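Local coordinates for bifunctional GH43-CE protein (Bacteroides eggerthii, PDB 6MLY) that probably cleaves xylose units from xylan with its glycoside hydrolase family 43 part and also carries a part that resembles carbohydrate esterases of the alpha/beta-hydrolase type, at residues Tyr537-Asp542 with Ser573-Gly578; Lys547-Ile552 with Thr619-Ile624; Gln568-Ser573 with Asn776-Met781; Phe728-Gly733 with Glu758-Val763. All blocks are in the same frame, centred on the assembly; numbering follows the deposited sequence.

Interaction 1 (Tyr537-Asp542 with Ser573-Gly578)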
loop_
_atom_site.group_PDB
_atom_site.type_symbol
_atom_site.label_atom_id
_atom_site.label_comp_id
_atom_site.label_asym_id
_atom_site.label_seq_id
_atom_site.Cartn_x
_atom_site.Cartn_y
_atom_site.Cartn_z
ATOM N N TYR A 537 8.744 -10.046 8.657
ATOM C CA TYR A 537 9.758 -9.863 7.615
ATOM C C TYR A 537 10.534 -11.169 7.425
ATOM O O TYR A 537 11.088 -11.691 8.394
ATOM C CB TYR A 537 10.780 -8.795 8.010
ATOM C CG TYR A 537 10.236 -7.416 8.276
ATOM C CD1 TYR A 537 9.821 -7.038 9.544
ATOM C CD2 TYR A 537 10.177 -6.468 7.265
ATOM C CE1 TYR A 537 9.345 -5.760 9.800
ATOM C CE2 TYR A 537 9.695 -5.190 7.500
ATOM C CZ TYR A 537 9.281 -4.834 8.772
ATOM O OH TYR A 537 8.805 -3.574 8.998
ATOM N N LEU A 538 10.593 -11.675 6.186
ATOM C CA LEU A 538 11.414 -12.852 5.860
ATOM C C LEU A 538 12.631 -12.426 5.042
ATOM O O LEU A 538 12.591 -11.411 4.349
ATOM C CB LEU A 538 10.588 -13.878 5.077
ATOM C CG LEU A 538 9.190 -14.171 5.617
ATOM C CD1 LEU A 538 8.540 -15.308 4.839
ATOM C CD2 LEU A 538 9.219 -14.489 7.102
ATOM N N PRO A 539 13.743 -13.195 5.089
ATOM C CA PRO A 539 14.836 -13.030 4.132
ATOM C C PRO A 539 14.335 -13.403 2.732
ATOM O O PRO A 539 13.535 -14.329 2.605
ATOM C CB PRO A 539 15.922 -14.016 4.585
ATOM C CG PRO A 539 15.520 -14.419 5.995
ATOM C CD PRO A 539 14.015 -14.262 6.062
ATOM N N ASP A 540 14.821 -12.691 1.710
ATOM C CA ASP A 540 14.349 -12.864 0.339
ATOM C C ASP A 540 15.023 -14.085 -0.310
ATOM O O ASP A 540 14.633 -14.482 -1.404
ATOM C CB ASP A 540 14.554 -11.589 -0.483
ATOM C CG ASP A 540 13.425 -11.308 -1.466
ATOM O OD1 ASP A 540 12.915 -12.273 -2.072
ATOM O OD2 ASP A 540 13.054 -10.125 -1.608
ATOM N N MET A 541 16.029 -14.671 0.358
ATOM C CA MET A 541 16.631 -15.950 -0.054
ATOM C C MET A 541 15.600 -17.074 0.138
ATOM O O MET A 541 15.300 -17.438 1.272
ATOM C CB MET A 541 17.888 -16.257 0.771
ATOM N N ASP A 542 15.083 -17.616 -0.979
ATOM C CA ASP A 542 13.938 -18.561 -1.017
ATOM C C ASP A 542 14.284 -19.864 -0.280
ATOM O O ASP A 542 15.097 -20.656 -0.759
ATOM C CB ASP A 542 13.520 -18.867 -2.459
ATOM N N SER A 573 20.201 -6.445 9.763
ATOM C CA SER A 573 21.350 -7.276 10.161
ATOM C C SER A 573 20.909 -8.718 10.455
ATOM O O SER A 573 21.608 -9.667 10.092
ATOM C CB SER A 573 22.077 -6.669 11.331
ATOM O OG SER A 573 21.161 -6.252 12.331
ATOM N N LEU A 574 19.756 -8.872 11.115
ATOM C CA LEU A 574 19.177 -10.192 11.381
ATOM C C LEU A 574 18.781 -10.869 10.060
ATOM O O LEU A 574 18.985 -12.074 9.900
ATOM C CB LEU A 574 17.957 -10.040 12.295
ATOM C CG LEU A 574 18.249 -9.965 13.791
ATOM C CD1 LEU A 574 17.035 -9.457 14.551
ATOM C CD2 LEU A 574 18.682 -11.322 14.325
ATOM N N LEU A 575 18.215 -10.081 9.133
ATOM C CA LEU A 575 17.673 -10.575 7.857
ATOM C C LEU A 575 18.787 -11.142 6.964
ATOM O O LEU A 575 18.548 -12.101 6.225
ATOM C CB LEU A 575 16.925 -9.437 7.151
ATOM C CG LEU A 575 15.498 -9.190 7.640
ATOM C CD1 LEU A 575 15.014 -7.802 7.245
ATOM C CD2 LEU A 575 14.545 -10.255 7.115
ATOM N N ASP A 576 19.986 -10.549 7.029
ATOM C CA ASP A 576 21.134 -10.974 6.213
ATOM C C ASP A 576 21.661 -12.339 6.688
ATOM O O ASP A 576 22.220 -13.097 5.891
ATOM C CB ASP A 576 22.256 -9.932 6.240
ATOM C CG ASP A 576 21.901 -8.600 5.597
ATOM O OD1 ASP A 576 21.395 -8.612 4.458
ATOM O OD2 ASP A 576 22.144 -7.558 6.239
ATOM N N LYS A 577 21.502 -12.638 7.984
ATOM C CA LYS A 577 21.994 -13.887 8.580
ATOM C C LYS A 577 21.070 -15.061 8.221
ATOM O O LYS A 577 21.513 -16.215 8.234
ATOM C CB LYS A 577 22.101 -13.751 10.103
ATOM C CG LYS A 577 22.875 -14.863 10.799
ATOM C CD LYS A 577 24.352 -14.919 10.442
ATOM C CE LYS A 577 25.131 -15.862 11.336
ATOM N NZ LYS A 577 26.547 -15.988 10.918
ATOM N N GLY A 578 19.796 -14.755 7.925
ATOM C CA GLY A 578 18.789 -15.745 7.502
ATOM C C GLY A 578 17.636 -15.902 8.485
ATOM O O GLY A 578 16.958 -16.939 8.481
#
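Pro-539 packs against Leu-575 and Gly-578 at the Schellman motif that ends helix 563-577. The contact belongs to the alpha/beta-hydrolase-type part of the chain. Gly-578 is the C-prime residue of the motif, with phi at 116°. A side chain on it would jam against the carbonyl O of Lys-577, so the turn itself calls for glycine. In the motif Phe-579 N reaches back to Leu-574 O, and Gly-578 N makes a weak bond to Leu-575 O.

The loop 537-542 runs past this helix end. The proline ring meets mainly backbone there: Pro-539 CB lies 3.6 Å from Leu-575 O. Next to it, Pro-539 CG touches Gly-578 C at 3.6 Å. Pro-539 CD rests on Leu-575 CD2 at 4.2 Å.

Leu-575 reaches the loop with one methyl. Its CG is anti to the carbonyl carbon (chi1 -81°), and the CD2 branch carries the contact. CD2 sits against the peptide of Leu-538, 3.6 Å from Leu-538 C. Pro-539 and Leu-575 themselves cross at a slant. The contact is apolar packing, with no hydrogen bond between the segments.

The tyrosine ring leads away from the helix end and stacks on Phe-567, while Leu-574 packs on Val-549 and Leu-551 of strand 546-552. Only CB of the tyrosine side chain comes close: Tyr-537 CB lies 4.1 Å from Leu-575 CD2.

Interaction 2 (Lys547-Ile552 with Thr619-Ile624)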
loop_
_atom_site.group_PDB
_atom_site.type_symbol
_atom_site.label_atom_id
_atom_site.label_comp_id
_atom_site.label_asym_id
_atom_site.label_seq_id
_atom_site.Cartn_x
_atom_site.Cartn_y
_atom_site.Cartn_z
ATOM N N LYS A 547 13.874 -19.338 10.885
ATOM C CA LYS A 547 13.859 -19.268 12.335
ATOM C C LYS A 547 13.585 -17.810 12.712
ATOM O O LYS A 547 13.950 -16.899 11.968
ATOM C CB LYS A 547 15.160 -19.856 12.886
ATOM C CG LYS A 547 15.581 -21.143 12.187
ATOM C CD LYS A 547 16.249 -22.166 13.063
ATOM C CE LYS A 547 16.366 -23.508 12.374
ATOM N NZ LYS A 547 16.836 -24.564 13.299
ATOM N N VAL A 548 12.894 -17.609 13.839
ATOM C CA VAL A 548 12.271 -16.325 14.160
ATOM C C VAL A 548 13.131 -15.575 15.182
ATOM O O VAL A 548 13.769 -16.195 16.039
ATOM C CB VAL A 548 10.838 -16.523 14.691
ATOM C CG1 VAL A 548 10.147 -15.196 14.961
ATOM C CG2 VAL A 548 10.003 -17.381 13.752
ATOM N N VAL A 549 13.136 -14.239 15.077
ATOM C CA VAL A 549 13.620 -13.365 16.145
ATOM C C VAL A 549 12.692 -12.144 16.225
ATOM O O VAL A 549 12.445 -11.479 15.217
ATOM C CB VAL A 549 15.097 -12.960 15.956
ATOM C CG1 VAL A 549 15.539 -11.924 16.985
ATOM C CG2 VAL A 549 16.030 -14.166 15.986
ATOM N N VAL A 550 12.209 -11.872 17.446
ATOM C CA VAL A 550 11.243 -10.818 17.773
ATOM C C VAL A 550 12.000 -9.549 18.188
ATOM O O VAL A 550 13.077 -9.635 18.767
ATOM C CB VAL A 550 10.303 -11.292 18.899
ATOM C CG1 VAL A 550 9.388 -10.185 19.402
ATOM C CG2 VAL A 550 9.496 -12.506 18.472
ATOM N N LEU A 551 11.413 -8.382 17.901
ATOM C CA LEU A 551 11.965 -7.087 18.298
ATOM C C LEU A 551 10.915 -6.316 19.108
ATOM O O LEU A 551 9.809 -6.061 18.612
ATOM C CB LEU A 551 12.350 -6.276 17.055
ATOM C CG LEU A 551 13.094 -7.020 15.946
ATOM C CD1 LEU A 551 13.347 -6.092 14.767
ATOM C CD2 LEU A 551 14.409 -7.594 16.454
ATOM N N ILE A 552 11.279 -5.925 20.335
ATOM C CA ILE A 552 10.491 -4.982 21.127
ATOM C C ILE A 552 11.268 -3.662 21.216
ATOM O O ILE A 552 12.495 -3.646 21.211
ATOM C CB ILE A 552 10.136 -5.562 22.510
ATOM C CG1 ILE A 552 9.597 -6.991 22.392
ATOM C CG2 ILE A 552 9.164 -4.649 23.245
ATOM C CD1 ILE A 552 9.118 -7.588 23.693
ATOM N N THR A 619 9.361 -22.299 14.034
ATOM C CA THR A 619 9.270 -21.924 15.442
ATOM C C THR A 619 9.874 -23.020 16.332
ATOM O O THR A 619 9.420 -23.218 17.457
ATOM C CB THR A 619 7.817 -21.632 15.830
ATOM O OG1 THR A 619 7.095 -22.863 15.789
ATOM C CG2 THR A 619 7.167 -20.616 14.918
ATOM N N SER A 620 10.879 -23.738 15.814
ATOM C CA SER A 620 11.770 -24.534 16.642
ATOM C C SER A 620 12.737 -23.586 17.365
ATOM O O SER A 620 13.287 -23.935 18.404
ATOM C CB SER A 620 12.501 -25.580 15.832
ATOM O OG SER A 620 13.526 -24.999 15.038
ATOM N N PHE A 621 12.913 -22.387 16.792
ATOM C CA PHE A 621 13.688 -21.306 17.371
ATOM C C PHE A 621 12.919 -19.982 17.247
ATOM O O PHE A 621 12.577 -19.557 16.141
ATOM C CB PHE A 621 15.050 -21.209 16.678
ATOM C CG PHE A 621 15.983 -20.176 17.261
ATOM C CD1 PHE A 621 16.859 -20.509 18.285
ATOM C CD2 PHE A 621 15.990 -18.874 16.784
ATOM C CE1 PHE A 621 17.721 -19.562 18.816
ATOM C CE2 PHE A 621 16.851 -17.928 17.321
ATOM C CZ PHE A 621 17.716 -18.274 18.335
ATOM N N ILE A 622 12.666 -19.340 18.396
ATOM C CA ILE A 622 12.188 -17.956 18.479
ATOM C C ILE A 622 13.104 -17.170 19.436
ATOM O O ILE A 622 13.005 -17.302 20.663
ATOM C CB ILE A 622 10.714 -17.912 18.933
ATOM C CG1 ILE A 622 9.796 -18.661 17.959
ATOM C CG2 ILE A 622 10.263 -16.473 19.146
ATOM C CD1 ILE A 622 8.338 -18.689 18.364
ATOM N N GLY A 623 14.003 -16.355 18.870
ATOM C CA GLY A 623 14.781 -15.381 19.647
ATOM C C GLY A 623 13.940 -14.162 19.991
ATOM O O GLY A 623 12.824 -14.028 19.501
ATOM N N ILE A 624 14.471 -13.272 20.834
ATOM C CA ILE A 624 13.774 -12.040 21.210
ATOM C C ILE A 624 14.793 -11.048 21.776
ATOM O O ILE A 624 15.732 -11.442 22.459
ATOM C CB ILE A 624 12.634 -12.322 22.211
ATOM C CG1 ILE A 624 11.755 -11.089 22.439
ATOM C CG2 ILE A 624 13.180 -12.870 23.523
ATOM C CD1 ILE A 624 10.422 -11.396 23.082
#
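Val-548 and Val-550 pair with Ile-622 and Ile-624 as parallel neighbours in the central sheet of the alpha/beta-hydrolase-type part. Three backbone hydrogen bonds join the strands. Val-548 N donates to Phe-621 O at 3.0 Å. Gly-623 N donates to Val-548 O at 2.8 Å. Val-550 N donates to Gly-623 O at 3.0 Å.

Val-548, Val-550, Ile-622 and Ile-624 share one face of the sheet. Val-550 and Ile-624 lie side by side and point the same way, with Val-550 CB 3.8 Å from Ile-624 CG1. Ile-624 CG1 is anti to the backbone N (chi1 -171°), beside the carbonyl carbon. Its CD1 also meets Ile-552 CD1 at 4.1 Å. Val-550 CG2 touches Ile-622 CG2 at a slant.

Val-549 lies on the other face. Its CG2 meets the edge of the Phe-621 ring, near the ring plane, 4.1 Å from Phe-621 CE2. The same methyl rests on Gly-623 CA, where there is no side chain. The Lys-547 chain crosses Phe-621 at about a right angle, and Lys-547 CD lies 3.9 Å from Phe-621 CB. The polar ends are held by others: Lys-547 NZ bonds to Ala-789 O, and Ser-620 OG to Asp-618.

Further out, strand 579-584 pairs with strand 546-552 through Ala-580 and Val-582. Helix 775-789 packs on Val-549 and Phe-621 through Phe-785. Helix 596-610 meets Ile-552 and Ile-622 through Val-601 and Arg-609, on the face of the valine and isoleucine pairs.

Interaction 3 (Gln568-Ser573 with Asn776-Met781)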
loop_
_atom_site.group_PDB
_atom_site.type_symbol
_atom_site.label_atom_id
_atom_site.label_comp_id
_atom_site.label_asym_id
_atom_site.label_seq_id
_atom_site.Cartn_x
_atom_site.Cartn_y
_atom_site.Cartn_z
ATOM N N GLN A 568 14.422 -0.653 12.134
ATOM C CA GLN A 568 15.490 0.138 11.530
ATOM C C GLN A 568 16.814 -0.102 12.265
ATOM O O GLN A 568 17.874 0.051 11.666
ATOM C CB GLN A 568 15.112 1.621 11.515
ATOM C CG GLN A 568 14.070 1.958 10.458
ATOM C CD GLN A 568 13.478 3.332 10.641
ATOM O OE1 GLN A 568 14.190 4.323 10.787
ATOM N NE2 GLN A 568 12.156 3.404 10.629
ATOM N N VAL A 569 16.731 -0.487 13.545
ATOM C CA VAL A 569 17.896 -0.710 14.416
ATOM C C VAL A 569 18.479 -2.113 14.186
ATOM O O VAL A 569 19.691 -2.249 14.009
ATOM C CB VAL A 569 17.529 -0.510 15.900
ATOM C CG1 VAL A 569 18.720 -0.769 16.811
ATOM C CG2 VAL A 569 16.948 0.872 16.161
ATOM N N PHE A 570 17.618 -3.141 14.227
ATOM C CA PHE A 570 18.035 -4.555 14.167
ATOM C C PHE A 570 17.788 -5.147 12.771
ATOM O O PHE A 570 18.695 -5.740 12.181
ATOM C CB PHE A 570 17.283 -5.392 15.206
ATOM C CG PHE A 570 17.358 -4.882 16.622
ATOM C CD1 PHE A 570 18.567 -4.855 17.303
ATOM C CD2 PHE A 570 16.219 -4.441 17.280
ATOM C CE1 PHE A 570 18.636 -4.393 18.608
ATOM C CE2 PHE A 570 16.291 -3.978 18.587
ATOM C CZ PHE A 570 17.500 -3.952 19.248
ATOM N N GLY A 571 16.548 -4.982 12.282
ATOM C CA GLY A 571 15.974 -5.646 11.096
ATOM C C GLY A 571 16.997 -6.151 10.089
ATOM O O GLY A 571 17.167 -7.360 9.932
ATOM N N LYS A 572 17.655 -5.221 9.388
ATOM C CA LYS A 572 18.512 -5.537 8.235
ATOM C C LYS A 572 19.556 -6.605 8.602
ATOM O O LYS A 572 19.765 -7.558 7.846
ATOM C CB LYS A 572 19.197 -4.268 7.717
ATOM N N SER A 573 20.201 -6.445 9.763
ATOM C CA SER A 573 21.350 -7.276 10.161
ATOM C C SER A 573 20.909 -8.718 10.455
ATOM O O SER A 573 21.608 -9.667 10.092
ATOM C CB SER A 573 22.077 -6.669 11.331
ATOM O OG SER A 573 21.161 -6.252 12.331
ATOM N N ASN A 776 30.160 -3.971 16.172
ATOM C CA ASN A 776 30.692 -5.113 16.917
ATOM C C ASN A 776 29.604 -5.695 17.829
ATOM O O ASN A 776 29.401 -6.912 17.848
ATOM C CB ASN A 776 31.949 -4.727 17.703
ATOM C CG ASN A 776 33.000 -4.045 16.848
ATOM O OD1 ASN A 776 33.592 -3.050 17.260
ATOM N ND2 ASN A 776 33.233 -4.559 15.651
ATOM N N THR A 777 28.914 -4.819 18.574
ATOM C CA THR A 777 27.837 -5.224 19.488
ATOM C C THR A 777 26.706 -5.877 18.684
ATOM O O THR A 777 26.184 -6.924 19.075
ATOM C CB THR A 777 27.338 -4.047 20.339
ATOM O OG1 THR A 777 27.504 -2.821 19.624
ATOM C CG2 THR A 777 28.062 -3.934 21.662
ATOM N N LEU A 778 26.352 -5.255 17.555
ATOM C CA LEU A 778 25.312 -5.763 16.656
ATOM C C LEU A 778 25.696 -7.170 16.174
ATOM O O LEU A 778 24.902 -8.097 16.280
ATOM C CB LEU A 778 25.142 -4.791 15.480
ATOM C CG LEU A 778 23.820 -4.875 14.715
ATOM C CD1 LEU A 778 22.669 -4.318 15.543
ATOM C CD2 LEU A 778 23.921 -4.134 13.390
ATOM N N LYS A 779 26.931 -7.319 15.685
ATOM C CA LYS A 779 27.427 -8.571 15.097
ATOM C C LYS A 779 27.386 -9.713 16.128
ATOM O O LYS A 779 27.184 -10.873 15.757
ATOM C CB LYS A 779 28.850 -8.379 14.559
ATOM C CG LYS A 779 29.380 -9.506 13.680
ATOM C CD LYS A 779 30.854 -9.795 13.888
ATOM C CE LYS A 779 31.388 -10.894 12.993
ATOM N NZ LYS A 779 30.820 -12.221 13.334
ATOM N N LYS A 780 27.584 -9.391 17.412
ATOM C CA LYS A 780 27.583 -10.404 18.463
ATOM C C LYS A 780 26.158 -10.901 18.718
ATOM O O LYS A 780 25.967 -12.066 19.053
ATOM C CB LYS A 780 28.226 -9.866 19.743
ATOM C CG LYS A 780 29.741 -10.007 19.783
ATOM C CD LYS A 780 30.370 -9.333 20.967
ATOM C CE LYS A 780 31.867 -9.532 21.029
ATOM N NZ LYS A 780 32.425 -8.942 22.269
ATOM N N MET A 781 25.172 -10.012 18.563
ATOM C CA MET A 781 23.754 -10.372 18.682
ATOM C C MET A 781 23.406 -11.447 17.643
ATOM O O MET A 781 22.764 -12.451 17.963
ATOM C CB MET A 781 22.852 -9.152 18.461
ATOM C CG MET A 781 21.380 -9.447 18.667
ATOM S SD MET A 781 20.341 -8.004 18.380
ATOM C CE MET A 781 20.442 -7.894 16.593
#
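Phe-570 and Met-781 form a Met-aromatic contact between helix 563-577 and helix 775-789, two helices of the alpha/beta-hydrolase-type part. The axes of the two short segments are 10.7 Å apart at closest approach and make an angle of 57°. Helix 563-577 has a wider pi-type turn at 568-571, which includes Phe-570.

The Met-781 chain crosses the phenylalanine at about a right angle. Its sulfur, SD, lies 4.6 Å from the centroid of the Phe-570 ring and approaches obliquely. Met-781 is extended as far as SD and then bends at chi3 (73°), which places CE. That methyl lies 3.6 Å from Phe-570 CD1. Val-569 CG1 lies over the centre of one face of the same ring. Trp-675 and Phe-773 also meet this ring, and Phe-627 touches it from strand 621-627.

The second pair is Ser-573 and Leu-778, both of which point their CB toward the other helix. Ser-573 OG hydrogen-bonds to Phe-570 O within its own helix. The hydroxyl lies in the plane of that carbonyl, on a lone pair. Ser-573 N donates to the same oxygen, so two bonds grip it. This ties the hydroxyl to its own backbone, and what it offers the other helix is a van der Waals contact. An alanine here would probably leave Phe-570 O with one bond fewer and open a small gap beside the leucine methyls.

Leu-778 uses both its branches. CD1 lies 3.9 Å from Val-569 O, and CD2 meets Ser-573 OG at 3.6 Å and Ser-573 CB at 3.8 Å.

Interaction 4 (Phe728-Gly733 with Glu758-Val763)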
loop_
_atom_site.group_PDB
_atom_site.type_symbol
_atom_site.label_atom_id
_atom_site.label_comp_id
_atom_site.label_asym_id
_atom_site.label_seq_id
_atom_site.Cartn_x
_atom_site.Cartn_y
_atom_site.Cartn_z
ATOM N N PHE A 728 21.265 -15.909 27.733
ATOM C CA PHE A 728 21.085 -14.465 27.596
ATOM C C PHE A 728 22.371 -13.812 27.082
ATOM O O PHE A 728 23.450 -14.347 27.251
ATOM C CB PHE A 728 20.698 -13.844 28.939
ATOM C CG PHE A 728 19.270 -14.099 29.344
ATOM C CD1 PHE A 728 18.894 -15.321 29.874
ATOM C CD2 PHE A 728 18.301 -13.121 29.179
ATOM C CE1 PHE A 728 17.578 -15.556 30.240
ATOM C CE2 PHE A 728 16.982 -13.361 29.534
ATOM C CZ PHE A 728 16.623 -14.578 30.062
ATOM N N ILE A 729 22.227 -12.644 26.454
ATOM C CA ILE A 729 23.332 -11.719 26.247
ATOM C C ILE A 729 22.846 -10.328 26.656
ATOM O O ILE A 729 21.970 -9.776 26.010
ATOM C CB ILE A 729 23.837 -11.745 24.790
ATOM C CG1 ILE A 729 24.599 -13.038 24.488
ATOM C CG2 ILE A 729 24.676 -10.510 24.483
ATOM C CD1 ILE A 729 25.453 -12.984 23.239
ATOM N N VAL A 730 23.416 -9.785 27.735
ATOM C CA VAL A 730 23.074 -8.456 28.210
ATOM C C VAL A 730 24.154 -7.489 27.718
ATOM O O VAL A 730 25.334 -7.815 27.781
ATOM C CB VAL A 730 22.936 -8.418 29.741
ATOM C CG1 VAL A 730 22.551 -7.030 30.230
ATOM C CG2 VAL A 730 21.943 -9.456 30.240
ATOM N N ILE A 731 23.724 -6.318 27.231
ATOM C CA ILE A 731 24.612 -5.288 26.667
ATOM C C ILE A 731 24.209 -3.918 27.229
ATOM O O ILE A 731 23.019 -3.604 27.298
ATOM C CB ILE A 731 24.564 -5.301 25.126
ATOM C CG1 ILE A 731 24.774 -6.708 24.556
ATOM C CG2 ILE A 731 25.558 -4.300 24.553
ATOM C CD1 ILE A 731 24.753 -6.777 23.041
ATOM N N HIS A 732 25.203 -3.102 27.602
ATOM C CA HIS A 732 24.958 -1.833 28.289
ATOM C C HIS A 732 26.195 -0.932 28.236
ATOM O O HIS A 732 27.307 -1.371 28.524
ATOM C CB HIS A 732 24.552 -2.068 29.751
ATOM C CG HIS A 732 23.673 -0.995 30.298
ATOM N ND1 HIS A 732 22.482 -1.273 30.935
ATOM C CD2 HIS A 732 23.785 0.349 30.278
ATOM C CE1 HIS A 732 21.906 -0.147 31.295
ATOM N NE2 HIS A 732 22.682 0.863 30.902
ATOM N N GLY A 733 25.971 0.342 27.903
ATOM C CA GLY A 733 27.008 1.365 27.888
ATOM C C GLY A 733 27.382 1.821 29.290
ATOM O O GLY A 733 26.589 1.684 30.226
ATOM N N GLU A 758 25.349 -15.956 28.644
ATOM C CA GLU A 758 26.333 -16.280 27.605
ATOM C C GLU A 758 27.476 -15.254 27.652
ATOM O O GLU A 758 28.645 -15.624 27.563
ATOM C CB GLU A 758 25.672 -16.289 26.222
ATOM C CG GLU A 758 26.640 -16.293 25.043
ATOM C CD GLU A 758 26.969 -17.646 24.432
ATOM O OE1 GLU A 758 26.405 -18.665 24.886
ATOM O OE2 GLU A 758 27.787 -17.673 23.488
ATOM N N GLU A 759 27.119 -13.970 27.774
ATOM C CA GLU A 759 28.072 -12.882 27.664
ATOM C C GLU A 759 27.450 -11.577 28.171
ATOM O O GLU A 759 26.325 -11.242 27.809
ATOM C CB GLU A 759 28.498 -12.740 26.204
ATOM C CG GLU A 759 29.762 -11.930 25.998
ATOM C CD GLU A 759 30.175 -11.823 24.540
ATOM O OE1 GLU A 759 29.464 -12.398 23.676
ATOM O OE2 GLU A 759 31.195 -11.161 24.265
ATOM N N PHE A 760 28.201 -10.854 29.013
ATOM C CA PHE A 760 27.919 -9.459 29.354
ATOM C C PHE A 760 28.873 -8.559 28.559
ATOM O O PHE A 760 30.082 -8.805 28.549
ATOM C CB PHE A 760 28.055 -9.223 30.861
ATOM C CG PHE A 760 28.050 -7.769 31.262
ATOM C CD1 PHE A 760 26.906 -7.001 31.126
ATOM C CD2 PHE A 760 29.192 -7.163 31.761
ATOM C CE1 PHE A 760 26.903 -5.662 31.485
ATOM C CE2 PHE A 760 29.187 -5.824 32.121
ATOM C CZ PHE A 760 28.042 -5.076 31.986
ATOM N N ILE A 761 28.318 -7.530 27.896
ATOM C CA ILE A 761 29.085 -6.631 27.016
ATOM C C ILE A 761 28.976 -5.189 27.524
ATOM O O ILE A 761 27.900 -4.606 27.527
ATOM C CB ILE A 761 28.622 -6.749 25.554
ATOM C CG1 ILE A 761 28.723 -8.193 25.056
ATOM C CG2 ILE A 761 29.401 -5.786 24.669
ATOM C CD1 ILE A 761 28.197 -8.401 23.657
ATOM N N SER A 762 30.127 -4.628 27.915
ATOM C CA SER A 762 30.226 -3.311 28.519
ATOM C C SER A 762 30.941 -2.359 27.550
ATOM O O SER A 762 32.174 -2.341 27.492
ATOM C CB SER A 762 30.933 -3.406 29.849
ATOM O OG SER A 762 30.710 -2.245 30.631
ATOM N N VAL A 763 30.155 -1.588 26.787
ATOM C CA VAL A 763 30.681 -0.642 25.791
ATOM C C VAL A 763 31.240 0.581 26.520
ATOM O O VAL A 763 30.509 1.253 27.246
ATOM C CB VAL A 763 29.599 -0.252 24.762
ATOM C CG1 VAL A 763 30.071 0.834 23.806
ATOM C CG2 VAL A 763 29.106 -1.460 23.978
#
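Ile-731 and Ile-761 are neighbours on two parallel strands joined by a beta-alpha-beta crossover through helix 741-752. Their side chains lie side by side and point the same way. Each holds CG1 anti to the carbonyl carbon, and CD1 of Ile-731 meets CD1 of Ile-761 at 3.9 Å.

Ile-729 points to the same face. It lies alongside Glu-758, with Ile-729 CG1 3.8 Å from Glu-758 CB. The Glu-758 chain bends at chi2 (96°), and its OE2 forms a salt bridge with Arg-787. Ile-729 and Ile-761 are turned obliquely to each other, and Ile-729 CG2 lies 4.2 Å from Ile-761 CD1. An alanine in place of Ile-729 would probably open a gap beside the aliphatic part of Glu-758 and leave Ile-761 CD1 with one neighbour fewer. Helix 775-789 packs on this face, with Phe-784 on Ile-729 and Thr-777 on Ile-731.

Val-730, His-732 and Phe-760 point to the other face, where helix 741-752 packs. His-732 ND1 bonds to Ser-744 OG and NE2 to Val-739 O. The backbones are joined by Ile-761 N to Val-730 O at 3.0 Å and by His-732 N to Ile-761 O at 3.1 Å. The second of these has a C=O...N angle of 179°.

Overall arrangement
From the N terminus, interaction 1 opens at 537-542 and interaction 2 at 547-552. Helix 563-577 then supplies 568-573 for interaction 3 and closes interaction 1 at 573-578. Ser-573 belongs to both. Interaction 1 ties the loop after strand 533-537 to the end of this helix. Interaction 2 closes at 619-624. Interactions 1, 2 and 3 therefore cross one another along the chain. Interaction 4, from 728-733 to 758-763, is nested inside the loop that interaction 3 closes at 776-781. It follows interactions 1 and 2 in series. Interactions 2 and 4 join strands of the same sheet. Interaction 3 ties two helices together and touches interaction 4 through packing and the Lys-780 to Glu-759 salt bridge.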